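Local coordinates for adenosine deaminase 1 (Arthrobacter aurescens, PDB 3RYS), which probably catalyses the zinc-dependent hydrolytic deamination of adenine to hypoxanthine, a step of purine salvage, at residues H21-L26 against A68-L73; T25-L30 against E49-Y54. All coordinates share one frame; numbering follows the deposited sequence.

Both interactions start from the chain that follows the first barrel strand, 15-17, and share Thr25 and Leu26; the centres of interaction 1 and interaction 2 are about 10 Å apart. Interaction 1 lies nearer the zinc: its loop begins with the metal ligand His21, and the side chain of Glu23 is about 6 Å from that of Asp281, an adenine-binding residue. Interaction 2 lies farther out, where the start of helix 28-37 meets helix 47-51, and the side chain of its Tyr54 is about 12 Å from the bound adenine. The two touch where Asn69 OD1 of interaction 1 packs 3.6 Å from Tyr54 OH of interaction 2.

Interaction 1 of 2, residues H21-L26 against A68-L73; sequences HIEGTL and ANMAVL. With ZN (zinc ion), chain C; ADE (adenine), chain D.
In the metal-binding loop of this TIM-barrel deaminase, just after strand 15-17, Glu23 and Leu26 pack against Asn69, on helix 59-69, and the 3-10 segment 70-72. The touching residues are all buried, and the contact is mostly carbon and sulfur, with the Asn69 carbonyl oxygen beside Leu26. The chain of Met70 is extended beyond CG, chi2 and chi3 both near 180°, and its terminal methyl CE lies 3.4 Å from Glu23 CB, with SD 3.9 Å from Glu23 CG. Glu23 therefore offers Met70 the aliphatic part of its chain. That chain bends at chi2 (88°), and the carboxylate beyond the bend accepts a hydrogen bond through OE2 from the backbone N of Asp103. Farther along the loop, one branch of Leu26 does the touching: Leu26 CD2 is 3.9 Å from Asn69 O. Leu26 CD2 is also 4.1 Å from Val72 CG2, with Leu73 beside it. His107 of helix 104-108 packs on Glu23, Met70 and Leu73. Residues 22-24 of the loop form a short 3-10 turn, with Gly24 N donating to His21 O. At the start of the loop His21 joins His19, His199 and Asp280 around the zinc. His21 NE2 binds the metal at 2.3 Å, while adenine N7 sits 3.1 Å above one face of the imidazole, offset toward the rim.

Interaction 2 of 2, residues T25-L30 against E49-Y54; sequences TLQPEL and ELREKY
Pro28 and Glu29, at the N-terminal turn of helix 28-37, meet Arg51 of helix 47-51, a helix-to-helix contact on the outer part of the TIM-barrel deaminase domain. The guanidinium of Arg51 is met from two directions. Pro28 CG lies over one face, 3.4 Å above the plane and offset toward the rim. At the edge of the same group comes the Glu29 carboxylate, its plane only 14° from that of the guanidinium. Glu29 OE2 and Arg51 NH1 form a salt bridge at 2.7 Å, although the hydrogen bond within it is weak, with an N-H...O angle of 123°. Gln27 adds a polar neighbour: its amide plane is nearly parallel to the guanidinium, but NE2 and Arg51 NH2, at 3.5 Å, are two donors and do not bond. On the buried side of the contact the proline ring continues into apolar packing, with Pro28 CB 4.0 Å from Leu50 CD2. Separately, Pro28 CG lies 3.8 Å from the hydroxyl oxygen Tyr54 OH.

Several features position these groups. The Arg51 chain bends at chi3 (78°), which places NE, the first nitrogen of the guanidinium. Gln27 is the N-cap residue of helix 28-37, and its OE1 has a weak hydrogen bond with Tyr288 OH. Leu50 also packs on Ile31 and Phe32 of that helix. A type I turn from Arg51 to Tyr54 leads to the tyrosine, whose CB points toward segment 25-30 and whose ring meets that of Tyr284; Tyr54 O accepts a hydrogen bond from Arg253 NH1.

Interaction 1 of 2, residues H21-L26 against A68-L73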
# COMPACT_ATOMS: atom_id res chain seq x y z
N HIS A 21 2.40 -2.51 -0.49
CA HIS A 21 2.75 -3.58 -1.41
C HIS A 21 3.70 -4.57 -0.73
O HIS A 21 4.77 -4.19 -0.26
CB HIS A 21 3.41 -3.00 -2.65
CG HIS A 21 2.60 -1.93 -3.30
ND1 HIS A 21 1.80 -2.16 -4.40
CD2 HIS A 21 2.47 -0.61 -3.01
CE1 HIS A 21 1.21 -1.04 -4.75
NE2 HIS A 21 1.60 -0.08 -3.93
N ILE A 22 3.30 -5.83 -0.68
CA ILE A 22 4.09 -6.83 0.03
C ILE A 22 5.49 -6.97 -0.57
O ILE A 22 6.46 -7.19 0.15
CB ILE A 22 3.37 -8.19 0.11
CG1 ILE A 22 3.89 -8.99 1.30
CG2 ILE A 22 3.50 -8.96 -1.19
CD1 ILE A 22 3.78 -8.26 2.62
N GLU A 23 5.59 -6.81 -1.89
CA GLU A 23 6.87 -6.88 -2.59
C GLU A 23 7.76 -5.68 -2.27
O GLU A 23 8.98 -5.74 -2.44
CB GLU A 23 6.65 -6.96 -4.10
CG GLU A 23 5.84 -8.16 -4.58
CD GLU A 23 4.34 -7.90 -4.59
OE1 GLU A 23 3.86 -7.07 -3.78
OE2 GLU A 23 3.63 -8.53 -5.40
N GLY A 24 7.14 -4.59 -1.82
CA GLY A 24 7.87 -3.38 -1.46
C GLY A 24 8.35 -3.46 -0.03
O GLY A 24 8.97 -2.54 0.51
N THR A 25 8.06 -4.60 0.58
CA THR A 25 8.44 -4.92 1.95
C THR A 25 9.78 -5.65 2.01
O THR A 25 10.36 -5.85 3.09
CB THR A 25 7.33 -5.77 2.56
OG1 THR A 25 6.50 -4.95 3.38
CG2 THR A 25 7.89 -6.91 3.38
N LEU A 26 10.28 -6.03 0.84
CA LEU A 26 11.48 -6.85 0.70
C LEU A 26 12.76 -6.09 1.04
O LEU A 26 13.24 -5.27 0.26
CB LEU A 26 11.56 -7.39 -0.73
CG LEU A 26 12.27 -8.73 -0.91
CD1 LEU A 26 11.78 -9.71 0.13
CD2 LEU A 26 12.01 -9.25 -2.32
N ALA A 68 12.83 -5.95 -10.37
CA ALA A 68 14.07 -6.70 -10.45
C ALA A 68 14.25 -7.57 -9.21
O ALA A 68 14.63 -8.73 -9.30
CB ALA A 68 15.25 -5.76 -10.60
N ASN A 69 13.95 -6.99 -8.05
CA ASN A 69 14.17 -7.67 -6.78
C ASN A 69 13.26 -8.88 -6.57
O ASN A 69 13.59 -9.79 -5.80
CB ASN A 69 14.05 -6.69 -5.61
CG ASN A 69 15.26 -5.79 -5.49
OD1 ASN A 69 15.27 -4.85 -4.69
ND2 ASN A 69 16.29 -6.08 -6.27
N MET A 70 12.13 -8.89 -7.27
CA MET A 70 11.17 -9.98 -7.12
C MET A 70 11.72 -11.32 -7.61
O MET A 70 11.10 -12.36 -7.38
CB MET A 70 9.87 -9.66 -7.86
CG MET A 70 9.10 -8.48 -7.30
SD MET A 70 7.51 -8.29 -8.13
CE MET A 70 7.01 -6.69 -7.51
N ALA A 71 12.87 -11.29 -8.27
CA ALA A 71 13.45 -12.49 -8.86
C ALA A 71 13.82 -13.56 -7.84
O ALA A 71 13.93 -14.74 -8.19
CB ALA A 71 14.65 -12.13 -9.71
N VAL A 72 14.00 -13.16 -6.58
CA VAL A 72 14.37 -14.11 -5.53
C VAL A 72 13.16 -14.86 -4.98
O VAL A 72 13.31 -15.84 -4.24
CB VAL A 72 15.13 -13.43 -4.38
CG1 VAL A 72 16.40 -12.75 -4.89
CG2 VAL A 72 14.23 -12.43 -3.66
N LEU A 73 11.97 -14.40 -5.33
CA LEU A 73 10.73 -15.03 -4.86
C LEU A 73 10.32 -16.20 -5.75
O LEU A 73 9.61 -16.01 -6.73
CB LEU A 73 9.60 -14.00 -4.83
CG LEU A 73 9.78 -12.80 -3.91
CD1 LEU A 73 8.62 -11.82 -4.08
CD2 LEU A 73 9.89 -13.27 -2.46
ZN ZN C . 1.60 2.26 -4.06
N9 ADE D . 3.85 -0.39 -7.45
C8 ADE D . 4.30 -0.53 -6.16
N7 ADE D . 4.21 0.57 -5.44
C5 ADE D . 3.68 1.50 -6.33
C6 ADE D . 3.34 2.86 -6.19
N6 ADE D . 3.52 3.54 -5.05
N1 ADE D . 2.83 3.50 -7.26
C2 ADE D . 2.66 2.80 -8.40
N3 ADE D . 2.94 1.52 -8.66
C4 ADE D . 3.45 0.92 -7.57

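Interaction 2 of 2, residues T25-L30 against E49-Y54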
# COMPACT_ATOMS: atom_id res chain seq x y z
N THR A 25 8.06 -4.60 0.58
CA THR A 25 8.44 -4.92 1.95
C THR A 25 9.78 -5.65 2.01
O THR A 25 10.36 -5.85 3.09
CB THR A 25 7.33 -5.77 2.56
OG1 THR A 25 6.50 -4.95 3.38
CG2 THR A 25 7.89 -6.91 3.38
N LEU A 26 10.28 -6.03 0.84
CA LEU A 26 11.48 -6.85 0.70
C LEU A 26 12.76 -6.09 1.04
O LEU A 26 13.24 -5.27 0.26
CB LEU A 26 11.56 -7.39 -0.73
CG LEU A 26 12.27 -8.73 -0.91
CD1 LEU A 26 11.78 -9.71 0.13
CD2 LEU A 26 12.01 -9.25 -2.32
N GLN A 27 13.31 -6.39 2.21
CA GLN A 27 14.52 -5.74 2.69
C GLN A 27 15.76 -6.39 2.07
O GLN A 27 15.78 -7.59 1.82
CB GLN A 27 14.56 -5.83 4.22
CG GLN A 27 15.25 -4.67 4.90
CD GLN A 27 14.52 -3.36 4.70
OE1 GLN A 27 13.35 -3.22 5.07
NE2 GLN A 27 15.22 -2.37 4.14
N PRO A 28 16.81 -5.58 1.80
CA PRO A 28 18.06 -6.08 1.21
C PRO A 28 18.63 -7.32 1.89
O PRO A 28 19.22 -8.16 1.22
CB PRO A 28 19.01 -4.89 1.36
CG PRO A 28 18.10 -3.71 1.25
CD PRO A 28 16.81 -4.11 1.92
N GLU A 29 18.47 -7.43 3.21
CA GLU A 29 18.93 -8.62 3.91
C GLU A 29 18.18 -9.85 3.43
O GLU A 29 18.79 -10.88 3.12
CB GLU A 29 18.78 -8.47 5.43
CG GLU A 29 19.59 -7.33 6.04
CD GLU A 29 19.02 -5.96 5.70
OE1 GLU A 29 17.79 -5.78 5.83
OE2 GLU A 29 19.79 -5.07 5.29
N LEU A 30 16.85 -9.75 3.35
CA LEU A 30 16.02 -10.88 2.94
C LEU A 30 16.26 -11.23 1.49
O LEU A 30 16.28 -12.41 1.12
CB LEU A 30 14.54 -10.58 3.18
CG LEU A 30 13.60 -11.75 2.90
CD1 LEU A 30 14.11 -13.01 3.58
CD2 LEU A 30 12.18 -11.43 3.33
N GLU A 49 26.26 -2.55 -2.49
CA GLU A 49 26.07 -2.10 -3.87
C GLU A 49 24.59 -2.06 -4.19
O GLU A 49 24.14 -1.26 -5.02
CB GLU A 49 26.80 -3.01 -4.86
CG GLU A 49 26.64 -2.56 -6.32
CD GLU A 49 27.11 -3.61 -7.31
OE1 GLU A 49 28.01 -4.41 -6.97
OE2 GLU A 49 26.57 -3.64 -8.44
N LEU A 50 23.83 -2.93 -3.54
CA LEU A 50 22.38 -2.95 -3.71
C LEU A 50 21.75 -1.68 -3.12
O LEU A 50 21.02 -0.98 -3.81
CB LEU A 50 21.77 -4.21 -3.09
CG LEU A 50 20.24 -4.22 -3.00
CD1 LEU A 50 19.60 -3.89 -4.34
CD2 LEU A 50 19.74 -5.56 -2.48
N ARG A 51 22.03 -1.40 -1.85
CA ARG A 51 21.45 -0.23 -1.18
C ARG A 51 21.80 1.05 -1.94
O ARG A 51 21.08 2.04 -1.89
CB ARG A 51 21.94 -0.12 0.27
CG ARG A 51 21.85 -1.41 1.06
CD ARG A 51 21.80 -1.15 2.55
NE ARG A 51 20.46 -0.73 2.97
CZ ARG A 51 19.62 -1.49 3.67
NH1 ARG A 51 19.97 -2.72 4.04
NH2 ARG A 51 18.42 -1.03 3.99
N GLU A 52 22.92 1.00 -2.65
CA GLU A 52 23.41 2.11 -3.45
C GLU A 52 22.46 2.45 -4.59
O GLU A 52 22.52 3.54 -5.16
CB GLU A 52 24.79 1.75 -4.00
CG GLU A 52 25.61 2.93 -4.49
CD GLU A 52 27.04 2.53 -4.78
OE1 GLU A 52 27.48 1.47 -4.28
OE2 GLU A 52 27.74 3.27 -5.51
N LYS A 53 21.58 1.51 -4.92
CA LYS A 53 20.70 1.66 -6.08
C LYS A 53 19.31 2.21 -5.74
O LYS A 53 18.39 2.14 -6.55
CB LYS A 53 20.55 0.32 -6.82
CG LYS A 53 21.81 -0.15 -7.53
CD LYS A 53 21.52 -1.36 -8.39
CE LYS A 53 22.74 -1.75 -9.21
NZ LYS A 53 22.48 -2.95 -10.07
N TYR A 54 19.18 2.78 -4.54
CA TYR A 54 17.89 3.24 -4.05
C TYR A 54 17.68 4.75 -4.16
O TYR A 54 16.87 5.31 -3.44
CB TYR A 54 17.67 2.77 -2.61
CG TYR A 54 17.35 1.30 -2.47
CD1 TYR A 54 18.27 0.32 -2.83
CD2 TYR A 54 16.12 0.88 -1.98
CE1 TYR A 54 17.98 -1.02 -2.70
CE2 TYR A 54 15.82 -0.46 -1.85
CZ TYR A 54 16.75 -1.41 -2.22
OH TYR A 54 16.44 -2.74 -2.08